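Local structure of DnaJ homolog subfamily C member 3 (Mus musculus, 3IEG) at residues H27-G32 with Y37-R42; A73-G78 with K108-Q113; S175-A180 with S195-Q200; S296-M301 with V306-D311. The protein takes part in the unfolded protein response, serves as a co-chaperone of HSC70, binds misfolded proteins through its first two TPR repeats and restrains the kinase GCN2. All coordinates share one frame; numbering follows the deposited sequence.

Interaction 1: H27-G32 with Y37-R42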
loop_
_atom_site.group_PDB
_atom_site.type_symbol
_atom_site.label_atom_id
_atom_site.label_comp_id
_atom_site.label_asym_id
_atom_site.label_seq_id
_atom_site.Cartn_x
_atom_site.Cartn_y
_atom_site.Cartn_z
ATOM N N HIS A 27 17.710 -12.717 29.847
ATOM C CA HIS A 27 16.784 -13.842 29.692
ATOM C C HIS A 27 17.024 -14.898 30.778
ATOM O O HIS A 27 16.102 -15.331 31.461
ATOM C CB HIS A 27 16.936 -14.499 28.312
ATOM C CG HIS A 27 15.937 -14.033 27.297
ATOM N ND1 HIS A 27 16.304 -13.566 26.050
ATOM C CD2 HIS A 27 14.585 -13.973 27.336
ATOM C CE1 HIS A 27 15.223 -13.235 25.367
ATOM N NE2 HIS A 27 14.168 -13.464 26.128
ATOM N N ALA A 28 18.285 -15.290 30.921
ATOM C CA ALA A 28 18.723 -16.268 31.905
ATOM C C ALA A 28 18.360 -15.819 33.300
ATOM O O ALA A 28 17.907 -16.623 34.110
ATOM C CB ALA A 28 20.232 -16.486 31.797
ATOM N N ALA A 29 18.565 -14.535 33.576
ATOM C CA ALA A 29 18.238 -13.962 34.874
ATOM C C ALA A 29 16.731 -14.035 35.137
ATOM O O ALA A 29 16.304 -14.459 36.211
ATOM C CB ALA A 29 18.728 -12.523 34.955
ATOM N N VAL A 30 15.932 -13.629 34.154
ATOM C CA VAL A 30 14.483 -13.698 34.277
ATOM C C VAL A 30 14.004 -15.141 34.491
ATOM O O VAL A 30 13.143 -15.393 35.327
ATOM C CB VAL A 30 13.785 -13.075 33.057
ATOM C CG1 VAL A 30 12.303 -13.501 32.991
ATOM C CG2 VAL A 30 13.922 -11.553 33.084
ATOM N N ASP A 31 14.569 -16.079 33.739
ATOM C CA ASP A 31 14.217 -17.486 33.862
ATOM C C ASP A 31 14.582 -18.063 35.221
ATOM O O ASP A 31 13.843 -18.886 35.776
ATOM C CB ASP A 31 14.887 -18.296 32.758
ATOM C CG ASP A 31 13.965 -18.550 31.581
ATOM O OD1 ASP A 31 12.763 -18.171 31.645
ATOM O OD2 ASP A 31 14.447 -19.147 30.591
ATOM N N GLY A 32 15.730 -17.623 35.739
ATOM C CA GLY A 32 16.231 -18.028 37.048
ATOM C C GLY A 32 15.407 -17.483 38.202
ATOM O O GLY A 32 15.383 -18.091 39.274
ATOM N N TYR A 37 12.035 -7.773 39.636
ATOM C CA TYR A 37 11.623 -6.675 38.776
ATOM C C TYR A 37 12.721 -6.062 37.902
ATOM O O TYR A 37 12.444 -5.714 36.757
ATOM C CB TYR A 37 10.897 -5.597 39.572
ATOM C CG TYR A 37 11.794 -4.820 40.491
ATOM C CD1 TYR A 37 12.200 -5.347 41.719
ATOM C CD2 TYR A 37 12.237 -3.551 40.139
ATOM C CE1 TYR A 37 13.036 -4.627 42.570
ATOM C CE2 TYR A 37 13.062 -2.831 40.974
ATOM C CZ TYR A 37 13.460 -3.371 42.185
ATOM O OH TYR A 37 14.285 -2.634 43.001
ATOM N N ILE A 38 13.949 -5.920 38.415
ATOM C CA ILE A 38 15.025 -5.351 37.582
ATOM C C ILE A 38 15.394 -6.237 36.417
ATOM O O ILE A 38 15.718 -5.729 35.353
ATOM C CB ILE A 38 16.325 -4.947 38.331
ATOM C CG1 ILE A 38 16.389 -5.597 39.706
ATOM C CG2 ILE A 38 16.453 -3.421 38.409
ATOM C CD1 ILE A 38 17.271 -6.807 39.736
ATOM N N ALA A 39 15.346 -7.551 36.616
ATOM C CA ALA A 39 15.665 -8.476 35.539
ATOM C C ALA A 39 14.815 -8.140 34.320
ATOM O O ALA A 39 15.348 -7.988 33.229
ATOM C CB ALA A 39 15.461 -9.911 35.973
ATOM N N TYR A 40 13.504 -7.976 34.518
ATOM C CA TYR A 40 12.610 -7.593 33.433
ATOM C C TYR A 40 12.938 -6.203 32.913
ATOM O O TYR A 40 12.800 -5.936 31.715
ATOM C CB TYR A 40 11.144 -7.641 33.867
ATOM C CG TYR A 40 10.591 -9.028 34.073
ATOM C CD1 TYR A 40 10.205 -9.819 32.986
ATOM C CD2 TYR A 40 10.433 -9.546 35.356
ATOM C CE1 TYR A 40 9.688 -11.105 33.181
ATOM C CE2 TYR A 40 9.929 -10.817 35.560
ATOM C CZ TYR A 40 9.553 -11.593 34.476
ATOM O OH TYR A 40 9.047 -12.855 34.696
ATOM N N TYR A 41 13.363 -5.314 33.803
ATOM C CA TYR A 41 13.731 -3.973 33.367
ATOM C C TYR A 41 14.988 -4.023 32.493
ATOM O O TYR A 41 15.009 -3.457 31.408
ATOM C CB TYR A 41 13.901 -3.012 34.551
ATOM C CG TYR A 41 14.300 -1.615 34.142
ATOM C CD1 TYR A 41 13.416 -0.792 33.428
ATOM C CD2 TYR A 41 15.567 -1.110 34.456
ATOM C CE1 TYR A 41 13.782 0.491 33.036
ATOM C CE2 TYR A 41 15.942 0.175 34.077
ATOM C CZ TYR A 41 15.047 0.973 33.371
ATOM O OH TYR A 41 15.421 2.251 32.989
ATOM N N ARG A 42 16.018 -4.725 32.956
ATOM C CA ARG A 42 17.254 -4.844 32.198
ATOM C C ARG A 42 17.002 -5.407 30.806
ATOM O O ARG A 42 17.505 -4.865 29.799
ATOM C CB ARG A 42 18.274 -5.694 32.945
ATOM C CG ARG A 42 18.696 -5.127 34.295
ATOM C CD ARG A 42 19.304 -3.741 34.180
ATOM N NE ARG A 42 19.807 -3.292 35.473
ATOM C CZ ARG A 42 19.956 -2.018 35.819
ATOM N NH1 ARG A 42 19.625 -1.043 34.977
ATOM N NH2 ARG A 42 20.425 -1.722 37.016
#

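Interaction 2: A73-G78 with K108-Q113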
loop_
_atom_site.group_PDB
_atom_site.type_symbol
_atom_site.label_atom_id
_atom_site.label_comp_id
_atom_site.label_asym_id
_atom_site.label_seq_id
_atom_site.Cartn_x
_atom_site.Cartn_y
_atom_site.Cartn_z
ATOM N N ALA A 73 10.771 2.914 34.316
ATOM C CA ALA A 73 10.093 1.972 33.443
ATOM C C ALA A 73 8.773 2.522 32.939
ATOM O O ALA A 73 8.395 2.279 31.789
ATOM C CB ALA A 73 9.878 0.656 34.152
ATOM N N ARG A 74 8.070 3.255 33.798
ATOM C CA ARG A 74 6.805 3.857 33.421
ATOM C C ARG A 74 7.033 4.988 32.425
ATOM O O ARG A 74 6.279 5.133 31.466
ATOM C CB ARG A 74 6.027 4.334 34.646
ATOM C CG ARG A 74 4.669 4.915 34.298
ATOM C CD ARG A 74 3.845 5.313 35.502
ATOM N NE ARG A 74 2.929 4.245 35.894
ATOM C CZ ARG A 74 2.931 3.702 37.098
ATOM N NH1 ARG A 74 3.780 4.146 38.004
ATOM N NH2 ARG A 74 2.097 2.732 37.403
ATOM N N LEU A 75 8.085 5.771 32.626
ATOM C CA LEU A 75 8.394 6.805 31.658
ATOM C C LEU A 75 8.584 6.190 30.270
ATOM O O LEU A 75 8.034 6.690 29.287
ATOM C CB LEU A 75 9.613 7.617 32.077
ATOM C CG LEU A 75 10.068 8.687 31.072
ATOM C CD1 LEU A 75 9.011 9.753 30.857
ATOM C CD2 LEU A 75 11.373 9.324 31.510
ATOM N N GLN A 76 9.332 5.085 30.202
ATOM C CA GLN A 76 9.592 4.407 28.929
ATOM C C GLN A 76 8.314 3.894 28.261
ATOM O O GLN A 76 8.130 4.058 27.055
ATOM C CB GLN A 76 10.625 3.272 29.092
ATOM C CG GLN A 76 12.062 3.719 29.432
ATOM C CD GLN A 76 12.582 4.826 28.526
ATOM O OE1 GLN A 76 12.337 4.832 27.323
ATOM N NE2 GLN A 76 13.303 5.770 29.105
ATOM N N ARG A 77 7.426 3.288 29.043
ATOM C CA ARG A 77 6.148 2.814 28.504
ATOM C C ARG A 77 5.307 3.959 27.955
ATOM O O ARG A 77 4.690 3.826 26.896
ATOM C CB ARG A 77 5.354 2.020 29.539
ATOM C CG ARG A 77 4.117 1.391 28.938
ATOM C CD ARG A 77 3.398 0.478 29.893
ATOM N NE ARG A 77 2.759 1.239 30.948
ATOM C CZ ARG A 77 2.057 0.688 31.918
ATOM N NH1 ARG A 77 1.903 -0.627 31.950
ATOM N NH2 ARG A 77 1.514 1.450 32.849
ATOM N N GLY A 78 5.291 5.075 28.675
ATOM C CA GLY A 78 4.648 6.297 28.214
ATOM C C GLY A 78 5.108 6.721 26.832
ATOM O O GLY A 78 4.294 7.099 25.993
ATOM N N LYS A 108 11.315 16.504 33.551
ATOM C CA LYS A 108 11.287 17.332 32.332
ATOM C C LYS A 108 10.764 16.565 31.116
ATOM O O LYS A 108 9.973 17.105 30.341
ATOM C CB LYS A 108 12.663 17.962 32.016
ATOM C CG LYS A 108 12.626 18.936 30.797
ATOM C CD LYS A 108 13.970 19.621 30.465
ATOM C CE LYS A 108 14.124 20.979 31.191
ATOM N NZ LYS A 108 14.619 20.835 32.607
ATOM N N GLU A 109 11.212 15.317 30.964
ATOM C CA GLU A 109 10.774 14.425 29.874
ATOM C C GLU A 109 9.250 14.185 29.918
ATOM O O GLU A 109 8.580 14.278 28.890
ATOM C CB GLU A 109 11.552 13.098 29.918
ATOM C CG GLU A 109 11.989 12.560 28.557
ATOM C CD GLU A 109 13.105 11.490 28.638
ATOM O OE1 GLU A 109 12.909 10.387 28.073
ATOM O OE2 GLU A 109 14.180 11.746 29.243
ATOM N N ALA A 110 8.712 13.925 31.110
ATOM C CA ALA A 110 7.283 13.683 31.286
ATOM C C ALA A 110 6.414 14.922 31.071
ATOM O O ALA A 110 5.322 14.813 30.522
ATOM C CB ALA A 110 7.007 13.066 32.636
ATOM N N GLU A 111 6.886 16.091 31.502
ATOM C CA GLU A 111 6.162 17.349 31.260
ATOM C C GLU A 111 6.154 17.676 29.770
ATOM O O GLU A 111 5.147 18.134 29.220
ATOM C CB GLU A 111 6.778 18.518 32.045
ATOM C CG GLU A 111 6.665 18.396 33.562
ATOM C CD GLU A 111 5.304 18.805 34.126
ATOM O OE1 GLU A 111 5.252 19.129 35.339
ATOM O OE2 GLU A 111 4.290 18.806 33.380
ATOM N N SER A 112 7.293 17.432 29.132
ATOM C CA SER A 112 7.454 17.634 27.704
ATOM C C SER A 112 6.503 16.714 26.910
ATOM O O SER A 112 5.890 17.135 25.915
ATOM C CB SER A 112 8.907 17.379 27.327
ATOM O OG SER A 112 9.094 17.472 25.935
ATOM N N GLN A 113 6.364 15.471 27.372
ATOM C CA GLN A 113 5.498 14.511 26.713
ATOM C C GLN A 113 4.007 14.757 26.989
ATOM O O GLN A 113 3.162 14.364 26.186
ATOM C CB GLN A 113 5.899 13.082 27.082
ATOM C CG GLN A 113 7.271 12.617 26.565
ATOM C CD GLN A 113 7.308 12.442 25.062
ATOM O OE1 GLN A 113 7.316 13.416 24.312
ATOM N NE2 GLN A 113 7.346 11.192 24.610
HETATM O O HOH W 1 13.959 8.229 27.536
#

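Interaction 3: S175-A180 with S195-Q200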
loop_
_atom_site.group_PDB
_atom_site.type_symbol
_atom_site.label_atom_id
_atom_site.label_comp_id
_atom_site.label_asym_id
_atom_site.label_seq_id
_atom_site.Cartn_x
_atom_site.Cartn_y
_atom_site.Cartn_z
ATOM N N SER A 175 -1.221 2.675 -0.171
ATOM C CA SER A 175 0.052 2.874 0.497
ATOM C C SER A 175 -0.095 3.000 2.012
ATOM O O SER A 175 0.667 2.405 2.769
ATOM C CB SER A 175 0.746 4.102 -0.076
ATOM O OG SER A 175 1.747 4.535 0.810
ATOM N N ASP A 176 -1.087 3.769 2.445
ATOM C CA ASP A 176 -1.380 3.900 3.864
ATOM C C ASP A 176 -1.840 2.597 4.478
ATOM O O ASP A 176 -1.485 2.290 5.609
ATOM C CB ASP A 176 -2.439 4.964 4.097
ATOM C CG ASP A 176 -1.846 6.347 4.311
ATOM O OD1 ASP A 176 -0.605 6.479 4.492
ATOM O OD2 ASP A 176 -2.642 7.308 4.296
ATOM N N LEU A 177 -2.627 1.830 3.726
ATOM C CA LEU A 177 -3.104 0.536 4.194
ATOM C C LEU A 177 -1.985 -0.490 4.281
ATOM O O LEU A 177 -1.982 -1.322 5.187
ATOM C CB LEU A 177 -4.241 0.027 3.323
ATOM C CG LEU A 177 -5.535 0.828 3.426
ATOM C CD1 LEU A 177 -6.388 0.552 2.200
ATOM C CD2 LEU A 177 -6.286 0.520 4.703
ATOM N N LYS A 178 -1.033 -0.419 3.356
ATOM C CA LYS A 178 0.131 -1.293 3.405
ATOM C C LYS A 178 0.971 -0.961 4.626
ATOM O O LYS A 178 1.349 -1.863 5.382
ATOM C CB LYS A 178 0.974 -1.199 2.131
ATOM C CG LYS A 178 0.440 -1.992 0.960
ATOM C CD LYS A 178 1.458 -2.015 -0.182
ATOM C CE LYS A 178 1.055 -2.984 -1.286
ATOM N NZ LYS A 178 0.860 -4.376 -0.767
ATOM N N ALA A 179 1.241 0.328 4.835
ATOM C CA ALA A 179 1.976 0.762 6.027
ATOM C C ALA A 179 1.284 0.262 7.297
ATOM O O ALA A 179 1.924 -0.337 8.155
ATOM C CB ALA A 179 2.140 2.262 6.047
ATOM N N ALA A 180 -0.030 0.466 7.378
ATOM C CA ALA A 180 -0.846 0.035 8.514
ATOM C C ALA A 180 -0.774 -1.459 8.787
ATOM O O ALA A 180 -0.856 -1.883 9.944
ATOM C CB ALA A 180 -2.300 0.439 8.300
ATOM N N SER A 195 -7.029 -5.006 -2.107
ATOM C CA SER A 195 -7.320 -5.898 -3.234
ATOM C C SER A 195 -8.452 -5.332 -4.061
ATOM O O SER A 195 -8.419 -5.344 -5.292
ATOM C CB SER A 195 -7.690 -7.293 -2.741
ATOM O OG SER A 195 -8.302 -8.044 -3.769
ATOM N N THR A 196 -9.453 -4.838 -3.347
ATOM C CA THR A 196 -10.579 -4.112 -3.917
ATOM C C THR A 196 -10.126 -2.871 -4.684
ATOM O O THR A 196 -10.610 -2.597 -5.773
ATOM C CB THR A 196 -11.593 -3.789 -2.784
ATOM O OG1 THR A 196 -12.559 -4.841 -2.729
ATOM C CG2 THR A 196 -12.311 -2.447 -2.970
ATOM N N LEU A 197 -9.188 -2.125 -4.117
ATOM C CA LEU A 197 -8.794 -0.863 -4.719
ATOM C C LEU A 197 -8.012 -1.120 -6.008
ATOM O O LEU A 197 -8.201 -0.423 -7.018
ATOM C CB LEU A 197 -8.007 0.000 -3.725
ATOM C CG LEU A 197 -8.763 0.610 -2.543
ATOM C CD1 LEU A 197 -7.785 1.216 -1.540
ATOM C CD2 LEU A 197 -9.780 1.646 -2.994
ATOM N N TYR A 198 -7.153 -2.133 -5.972
ATOM C CA TYR A 198 -6.479 -2.583 -7.171
ATOM C C TYR A 198 -7.501 -2.980 -8.239
ATOM O O TYR A 198 -7.344 -2.636 -9.417
ATOM C CB TYR A 198 -5.581 -3.774 -6.868
ATOM C CG TYR A 198 -4.218 -3.453 -6.308
ATOM C CD1 TYR A 198 -3.699 -4.197 -5.254
ATOM C CD2 TYR A 198 -3.428 -2.420 -6.841
ATOM C CE1 TYR A 198 -2.437 -3.927 -4.741
ATOM C CE2 TYR A 198 -2.160 -2.136 -6.319
ATOM C CZ TYR A 198 -1.682 -2.896 -5.270
ATOM O OH TYR A 198 -0.437 -2.655 -4.746
ATOM N N TYR A 199 -8.542 -3.701 -7.820
ATOM C CA TYR A 199 -9.574 -4.164 -8.739
ATOM C C TYR A 199 -10.175 -2.980 -9.468
ATOM O O TYR A 199 -10.113 -2.925 -10.695
ATOM C CB TYR A 199 -10.652 -4.967 -8.013
ATOM C CG TYR A 199 -11.625 -5.694 -8.925
ATOM C CD1 TYR A 199 -11.316 -6.955 -9.447
ATOM C CD2 TYR A 199 -12.859 -5.138 -9.250
ATOM C CE1 TYR A 199 -12.210 -7.642 -10.267
ATOM C CE2 TYR A 199 -13.760 -5.808 -10.068
ATOM C CZ TYR A 199 -13.433 -7.060 -10.574
ATOM O OH TYR A 199 -14.325 -7.724 -11.390
ATOM N N GLN A 200 -10.725 -2.028 -8.712
ATOM C CA GLN A 200 -11.300 -0.814 -9.281
ATOM C C GLN A 200 -10.291 -0.100 -10.171
ATOM O O GLN A 200 -10.668 0.521 -11.159
ATOM C CB GLN A 200 -11.792 0.133 -8.183
ATOM C CG GLN A 200 -13.221 -0.134 -7.690
ATOM C CD GLN A 200 -13.592 0.670 -6.419
ATOM O OE1 GLN A 200 -12.733 0.969 -5.563
ATOM N NE2 GLN A 200 -14.879 1.017 -6.297
HETATM O O HOH W 2 0.397 -5.278 -3.736
#

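Interaction 4: S296-M301 with V306-D311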
loop_
_atom_site.group_PDB
_atom_site.type_symbol
_atom_site.label_atom_id
_atom_site.label_comp_id
_atom_site.label_asym_id
_atom_site.label_seq_id
_atom_site.Cartn_x
_atom_site.Cartn_y
_atom_site.Cartn_z
ATOM N N SER A 296 -11.223 3.893 -33.127
ATOM C CA SER A 296 -11.780 5.240 -32.972
ATOM C C SER A 296 -12.528 5.398 -31.656
ATOM O O SER A 296 -12.362 6.400 -30.969
ATOM C CB SER A 296 -12.700 5.586 -34.132
ATOM O OG SER A 296 -11.961 5.681 -35.328
ATOM N N GLU A 297 -13.348 4.410 -31.307
ATOM C CA GLU A 297 -14.066 4.436 -30.032
ATOM C C GLU A 297 -13.101 4.594 -28.877
ATOM O O GLU A 297 -13.244 5.508 -28.078
ATOM C CB GLU A 297 -14.885 3.171 -29.826
ATOM C CG GLU A 297 -16.023 3.005 -30.790
ATOM C CD GLU A 297 -16.766 1.726 -30.542
ATOM O OE1 GLU A 297 -16.734 1.248 -29.380
ATOM O OE2 GLU A 297 -17.374 1.197 -31.504
ATOM N N VAL A 298 -12.112 3.706 -28.805
ATOM C CA VAL A 298 -11.074 3.788 -27.784
ATOM C C VAL A 298 -10.486 5.198 -27.773
ATOM O O VAL A 298 -10.349 5.803 -26.712
ATOM C CB VAL A 298 -9.968 2.707 -27.986
ATOM C CG1 VAL A 298 -8.918 2.783 -26.893
ATOM C CG2 VAL A 298 -10.571 1.324 -27.988
ATOM N N LEU A 299 -10.186 5.727 -28.958
ATOM C CA LEU A 299 -9.568 7.044 -29.091
ATOM C C LEU A 299 -10.493 8.199 -28.724
ATOM O O LEU A 299 -10.031 9.258 -28.306
ATOM C CB LEU A 299 -8.993 7.234 -30.491
ATOM C CG LEU A 299 -7.628 6.586 -30.696
ATOM C CD1 LEU A 299 -7.336 6.401 -32.168
ATOM C CD2 LEU A 299 -6.537 7.400 -30.035
ATOM N N GLN A 300 -11.795 7.993 -28.878
ATOM C CA GLN A 300 -12.771 8.953 -28.392
ATOM C C GLN A 300 -12.559 9.158 -26.900
ATOM O O GLN A 300 -12.552 10.291 -26.422
ATOM C CB GLN A 300 -14.200 8.468 -28.652
ATOM C CG GLN A 300 -14.746 8.780 -30.050
ATOM C CD GLN A 300 -15.205 10.228 -30.210
ATOM O OE1 GLN A 300 -15.434 10.942 -29.226
ATOM N NE2 GLN A 300 -15.343 10.665 -31.460
HETATM N N MSE A 301 -12.365 8.057 -26.178
HETATM C CA MSE A 301 -12.156 8.107 -24.736
HETATM C C MSE A 301 -10.715 8.410 -24.359
HETATM O O MSE A 301 -10.469 9.064 -23.353
HETATM C CB MSE A 301 -12.600 6.806 -24.083
HETATM C CG MSE A 301 -14.065 6.494 -24.303
HETATM SE SE MSE A 301 -14.493 4.654 -23.795
HETATM C CE MSE A 301 -16.132 4.394 -24.886
ATOM N N VAL A 306 -1.393 5.472 -27.489
ATOM C CA VAL A 306 -0.397 5.182 -28.521
ATOM C C VAL A 306 -0.705 3.883 -29.293
ATOM O O VAL A 306 -0.659 3.874 -30.530
ATOM C CB VAL A 306 1.044 5.173 -27.934
ATOM C CG1 VAL A 306 2.087 4.889 -29.011
ATOM C CG2 VAL A 306 1.348 6.501 -27.257
ATOM N N ASN A 307 -1.028 2.809 -28.566
ATOM C CA ASN A 307 -1.357 1.505 -29.172
ATOM C C ASN A 307 -2.515 1.584 -30.168
ATOM O O ASN A 307 -2.450 1.015 -31.263
ATOM C CB ASN A 307 -1.684 0.462 -28.096
ATOM C CG ASN A 307 -0.491 0.108 -27.226
ATOM O OD1 ASN A 307 0.656 0.144 -27.668
ATOM N ND2 ASN A 307 -0.765 -0.254 -25.977
ATOM N N ALA A 308 -3.564 2.300 -29.770
ATOM C CA ALA A 308 -4.759 2.505 -30.594
ATOM C C ALA A 308 -4.437 3.326 -31.837
ATOM O O ALA A 308 -4.961 3.051 -32.921
ATOM C CB ALA A 308 -5.873 3.175 -29.777
ATOM N N LEU A 309 -3.576 4.328 -31.675
ATOM C CA LEU A 309 -3.123 5.136 -32.800
ATOM C C LEU A 309 -2.364 4.297 -33.824
ATOM O O LEU A 309 -2.669 4.347 -35.018
ATOM C CB LEU A 309 -2.273 6.312 -32.321
ATOM C CG LEU A 309 -3.085 7.420 -31.645
ATOM C CD1 LEU A 309 -2.183 8.386 -30.893
ATOM C CD2 LEU A 309 -3.970 8.152 -32.661
ATOM N N LYS A 310 -1.393 3.519 -33.347
ATOM C CA LYS A 310 -0.578 2.662 -34.208
ATOM C C LYS A 310 -1.429 1.628 -34.927
ATOM O O LYS A 310 -1.240 1.381 -36.122
ATOM C CB LYS A 310 0.510 1.946 -33.396
ATOM C CG LYS A 310 1.703 2.821 -32.986
ATOM C CD LYS A 310 2.482 2.236 -31.795
ATOM C CE LYS A 310 3.133 0.898 -32.132
ATOM N NZ LYS A 310 3.824 0.341 -30.943
ATOM N N ASP A 311 -2.367 1.029 -34.195
ATOM C CA ASP A 311 -3.203 -0.023 -34.755
ATOM C C ASP A 311 -4.215 0.526 -35.760
ATOM O O ASP A 311 -4.453 -0.104 -36.803
ATOM C CB ASP A 311 -3.860 -0.865 -33.655
ATOM C CG ASP A 311 -2.862 -1.752 -32.931
ATOM O OD1 ASP A 311 -1.805 -2.043 -33.507
ATOM O OD2 ASP A 311 -3.120 -2.160 -31.785
#

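Interaction 1: H27-G32 with Y37-R42
Val30 packs against both Ala39 and Tyr40, and its two methyl groups divide the work. CG2 lies 3.7 Å from Ala39 CB and also stands above one face of the Tyr40 ring, 4.2 Å from the ring centroid and 14° off its normal. That is a CH-pi contact over the face, with the methyl displaced toward the rim. CG1 reaches the hydroxyl end of the same ring, 3.6 Å from Tyr40 CE1 and 3.7 Å from Tyr40 CZ. This division follows from the first torsion of Val30, which sets CG1 anti to the backbone N (chi1 164°) and leaves CG2 beside it. The side chains of Val30 and Tyr40 cross at about a right angle.

This is the tight part, with Val30 and Ala39 buried and the backbones close enough to bring their CA atoms to 5.5 Å. Ala29 adds less: its CB is 4.3 Å from Ala39 CB, at the margin of van der Waals contact. Asp31 and Gly32, by contrast, are exposed and touch nothing across the interface. Tyr40 OH has a polar partner, hydrogen bonding to Pro34 O in the turn, which ties the ring's far end to the connection between the helices.

The segment axes approach to 8.8 Å at 154°, a nearly antiparallel pair linking TPR 1 to TPR 2. Helix 2-15 packs against Ala29 through His6 and Leu7, while helix 53-66 meets Tyr40 through Asp59, Lys62 and Val63.

Interaction 2: A73-G78 with K108-Q113
Glu109 and Ala110 receive the two methyl branches of Leu75. Glu109 comes first. Its chain is extended beyond CG and crosses the Leu75 side chain at about a right angle, so that Leu75 CD2 lies 4.1 Å from Glu109 CB, 4.0 Å from Glu109 CD and, at its closest, 3.9 Å from Glu109 OE1. The methyl thus touches the aliphatic stem and also reaches one carboxylate oxygen. At the carboxylate, water 1 accepts a hydrogen bond from Gln76 NE2 (3.0 Å) and donates one to Glu109 OE1; this second leg is modelled short, and its exact length is doubtful. Gln76 NE2 and Glu109 OE1 are 4.7 Å apart, too far for a direct hydrogen bond, and the water spans the gap. Both carboxylate oxygens have further partners, OE1 in His79 NE2 and OE2 in Gln105 NE2, which would restrict rotation of the group.

One residue on, Ala110 meets the other branch of Leu75: Leu75 CD1 is 4.3 Å from Ala110 CB and 4.2 Å from Ala110 N. Leu75 spans both neighbours because its CG is anti to the backbone N (chi1 177°), which carries the branch point out toward helix 104-132. A turn later, Gln113 NE2 hydrogen bonds to His79 ND1. His79, just past segment 73-78, is therefore held by both Glu109 and Gln113.

The CA atoms of Leu75 and Ala110, the nearest pair, are 7.0 Å apart; the helices meet through side chains. This joins the first helix of TPR 3 to the helix following that repeat, consistent with the stacking of a TPR superhelix.

Interaction 3: S175-A180 with S195-Q200
Leu177 and Leu197 supply the apolar half of this contact, Lys178 and Tyr198 a water-mediated polar half. The two leucines point toward each other and meet through a single pair of methyls, Leu177 CD1 and Leu197 CD1, at 4.0 Å, and the side chains cross at about a right angle. Their CA atoms stand 10.7 Å apart, the nearest such pair between the segments, so the helices are bridged by side-chain length and the backbones stay well separated. Both leucines are buried. Ala161 of helix 154-166 and Lys193, earlier on helix 188-201, also touch Leu177.

The second group pairs a lysine with a tyrosine hydroxyl. Lys178 CE comes within 3.8 Å of Tyr198 OH, the two side chains again crossing at about a right angle. The lysine is extended until its last torsion, which bends the amino group aside (chi4 -57°) and leaves NZ 4.5 Å from Tyr198 OH, too far for a direct hydrogen bond. Water 2 spans that gap. It accepts from Lys178 NZ at 3.1 Å and hydrogen bonds to Tyr198 OH at 2.9 Å. Lys178 NZ also makes a long, weak ion pair with Glu210 OE1, while the Tyr198 side chain packs on Leu206 and Ser207 of helix 204-217.

Helix 170-181 belongs to TPR 5 and helix 188-201 to TPR 6. The contact thus joins the second helix of one repeat to the first of the next, the inter-repeat packing of a TPR array.

Interaction 4: S296-M301 with V306-D311
Successive TPR units meet here, the last helix of TPR 8 against the first of TPR 9, with Leu299 packing on Ala308 and Leu309. The interface is entirely apolar, and no hydrogen bond crosses it. Ala308 presents a small side chain to the larger one opposite: its CB is 3.9 Å from Leu299 CG. That branch point is directed at the alanine, while the two terminal methyls of Leu299 extend past it to Leu309. There Leu309 CD2 faces both methyls, 3.7 Å from Leu299 CD2 and 3.8 Å from Leu299 CD1. The leucines cross at about a right angle, and Leu309 starts from a bond that is not directed at segment 296-301. Its first torsion places CG anti to the carbonyl carbon (chi1 -73°), and its end then approaches Leu299. Val298 makes a looser addition, with CG1 4.2 Å from Ala308 CB.

The segment axes approach to 9.4 Å at 146°, so the pair is antiparallel but splayed. The CA atoms of Leu299 and Ala308 are 6.8 Å apart, the nearest CA pair across the segments.

Neighbouring helices flank the contact. Helix 268-284 meets Val298 through Lys275 and Glu276, and helix 322-333 packs on Leu309 through Asp328, Ala331 and Ala332. The turn between the two segments contributes Asn305, whose OD1 accepts a hydrogen bond from Ala308 N.

Overall arrangement
The four contacts follow one another along the all-helical TPR fragment, which lacks the J domain that engages HSPA8. Interactions 1 and 2 have centres about 23 Å apart and touch directly, Tyr41 CD1 lying 3.9 Å from Ala73 CB, so helix 37-50 and helix 71-84 couple them. Interaction 3 sits near the chain's centre, about 35 Å from interaction 2 and 30 Å from interaction 4 (centre to centre), without touching either. Interactions 1 and 4 lie on opposite sides, with centres about 70 Å apart. Pairings of successive helices (1, 3 and 4) and across one intervening helix (2) thus build an elongated scaffold. Its first two repeats, which interaction 1 joins, form the hydrophobic groove that binds misfolded proteins.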